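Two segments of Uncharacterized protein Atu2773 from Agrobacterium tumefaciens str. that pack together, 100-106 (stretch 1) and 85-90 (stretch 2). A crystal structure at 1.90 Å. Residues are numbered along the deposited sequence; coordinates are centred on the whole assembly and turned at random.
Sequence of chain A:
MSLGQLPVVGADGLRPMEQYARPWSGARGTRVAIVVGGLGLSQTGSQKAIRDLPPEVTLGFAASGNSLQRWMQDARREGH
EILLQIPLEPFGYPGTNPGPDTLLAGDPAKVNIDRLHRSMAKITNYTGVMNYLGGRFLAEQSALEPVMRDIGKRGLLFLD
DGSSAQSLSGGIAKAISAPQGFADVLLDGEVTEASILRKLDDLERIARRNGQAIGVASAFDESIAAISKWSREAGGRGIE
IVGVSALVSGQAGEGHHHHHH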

# COMPACT_ATOMS: atom_id res chain seq x y z
N PRO A 100 2.74 19.37 1.51
CA PRO A 100 3.33 20.07 0.36
C PRO A 100 3.69 19.19 -0.85
O PRO A 100 3.73 19.68 -1.98
CB PRO A 100 4.60 20.70 0.95
CG PRO A 100 4.97 19.81 2.09
CD PRO A 100 3.67 19.29 2.65
N ASP A 101 3.94 17.90 -0.61
CA ASP A 101 4.30 16.98 -1.70
C ASP A 101 3.09 16.26 -2.32
O ASP A 101 3.26 15.26 -3.03
CB ASP A 101 5.35 15.98 -1.22
CG ASP A 101 6.77 16.55 -1.24
OD1 ASP A 101 7.04 17.46 -2.06
OD2 ASP A 101 7.62 16.09 -0.45
N THR A 102 1.89 16.78 -2.06
CA THR A 102 0.64 16.24 -2.60
C THR A 102 0.58 16.47 -4.11
O THR A 102 0.77 17.60 -4.58
CB THR A 102 -0.60 16.88 -1.91
OG1 THR A 102 -0.42 16.83 -0.49
CG2 THR A 102 -1.88 16.15 -2.27
N LEU A 103 0.32 15.41 -4.87
CA LEU A 103 0.21 15.53 -6.33
C LEU A 103 -1.16 16.12 -6.67
O LEU A 103 -2.17 15.73 -6.08
CB LEU A 103 0.44 14.18 -7.02
CG LEU A 103 1.88 13.64 -7.19
CD1 LEU A 103 2.64 13.47 -5.90
CD2 LEU A 103 1.87 12.32 -7.93
N LEU A 104 -1.16 17.09 -7.58
CA LEU A 104 -2.37 17.86 -7.90
C LEU A 104 -2.79 17.66 -9.35
O LEU A 104 -1.95 17.69 -10.26
CB LEU A 104 -2.15 19.35 -7.60
CG LEU A 104 -1.69 19.72 -6.18
CD1 LEU A 104 -1.33 21.19 -6.07
CD2 LEU A 104 -2.74 19.33 -5.14
N ALA A 105 -4.09 17.47 -9.54
CA ALA A 105 -4.67 17.18 -10.85
C ALA A 105 -4.40 18.25 -11.93
O ALA A 105 -4.22 17.91 -13.10
CB ALA A 105 -6.17 16.93 -10.72
N GLY A 106 -4.34 19.52 -11.52
CA GLY A 106 -4.18 20.63 -12.47
C GLY A 106 -2.75 21.00 -12.83
O GLY A 106 -2.52 21.73 -13.79
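Stretch 2 (85-90) QIPLEP

Stretch 2 runs as the last residues of a strand, Gln85 to Leu88, and then leaves it through Glu89 and Pro90; stretch 1 has no regular helix or strand of its own. The two segments travel in broadly the same sense, their touching parts 47° apart, and meet closely enough for a single beta bridge between Leu103 and Leu88, whose CA atoms are 4.8 Å apart.

Leu103 holds this bridge with both ends of its backbone. Leu103 N donates to Pro87 O at 3.1 Å in a nearly straight bond, while Glu89 N reaches back to Leu103 O at 2.9 Å, a weak bond because the angle at the hydrogen is only 122°. The acceptor and donor on stretch 2 thus flank Leu88, as a parallel-type register requires. The Leu103 side chain adds apolar packing: Leu103 CD2 lies 3.8 Å from Leu88 CD2, and Leu103 CD1 lies 4.0 Å from Ile86 CG2.

Glu89 gives up the most surface. Its CA-to-CB bond points toward stretch 1, and with chi1 and chi2 both t the side chain extends until Glu89 OE1 accepts from Ala105 N at 2.8 Å. A side-chain carboxylate here takes a backbone amide beyond the bridge. Glu89 OE1 also accepts from a water, whose oxygen is 2.7 Å away, and that water accepts from Gly106 N at 2.9 Å, so one oxygen serves two successive amides, one directly and one through water.

The CA-to-CB bond of Pro87 also points toward stretch 1. Thr102 packs beside it, with Thr102 OG1 4.0 Å from Pro87 CB and a CA-H...O contact from Thr102 CA to Pro87 O at 3.5 Å; the methyl Thr102 CG2 sits 3.6 Å from Leu88 C. The rule to read is economical: a proline supplies its carbonyl, and an extended glutamate continues the pairing where the strand stops.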

# COMPACT_ATOMS: atom_id res chain seq x y z
N GLN A 85 3.31 5.14 0.75
CA GLN A 85 2.05 5.86 0.50
C GLN A 85 2.30 7.26 -0.05
O GLN A 85 2.95 8.08 0.60
CB GLN A 85 1.20 5.98 1.76
CG GLN A 85 0.53 4.72 2.18
CD GLN A 85 -0.11 4.83 3.56
OE1 GLN A 85 0.58 4.95 4.56
NE2 GLN A 85 -1.44 4.79 3.60
N ILE A 86 1.76 7.53 -1.23
CA ILE A 86 1.95 8.80 -1.91
C ILE A 86 0.72 9.69 -1.75
O ILE A 86 -0.37 9.30 -2.14
CB ILE A 86 2.24 8.57 -3.41
CG1 ILE A 86 3.47 7.68 -3.59
CG2 ILE A 86 2.42 9.89 -4.16
CD1 ILE A 86 4.74 8.32 -3.07
N PRO A 87 0.90 10.89 -1.17
CA PRO A 87 -0.23 11.83 -1.02
C PRO A 87 -0.75 12.34 -2.37
O PRO A 87 0.02 12.89 -3.16
CB PRO A 87 0.37 12.97 -0.18
CG PRO A 87 1.82 12.90 -0.39
CD PRO A 87 2.15 11.45 -0.62
N LEU A 88 -2.04 12.14 -2.63
CA LEU A 88 -2.68 12.56 -3.88
C LEU A 88 -3.90 13.45 -3.60
O LEU A 88 -4.51 13.33 -2.54
CB LEU A 88 -3.11 11.36 -4.72
CG LEU A 88 -2.11 10.27 -5.15
CD1 LEU A 88 -2.88 9.25 -5.97
CD2 LEU A 88 -0.98 10.84 -5.98
N GLU A 89 -4.24 14.32 -4.55
CA GLU A 89 -5.26 15.37 -4.31
C GLU A 89 -6.65 14.79 -4.03
O GLU A 89 -7.21 14.11 -4.88
CB GLU A 89 -5.34 16.35 -5.47
CG GLU A 89 -6.12 17.63 -5.15
CD GLU A 89 -6.46 18.44 -6.39
OE1 GLU A 89 -5.72 18.35 -7.39
OE2 GLU A 89 -7.48 19.17 -6.36
N PRO A 90 -7.19 15.08 -2.83
CA PRO A 90 -8.55 14.65 -2.50
C PRO A 90 -9.59 15.64 -3.04
O PRO A 90 -9.21 16.68 -3.60
CB PRO A 90 -8.54 14.66 -0.97
CG PRO A 90 -7.56 15.74 -0.61
CD PRO A 90 -6.55 15.83 -1.73
O HOH W 1 -5.48 20.49 -9.04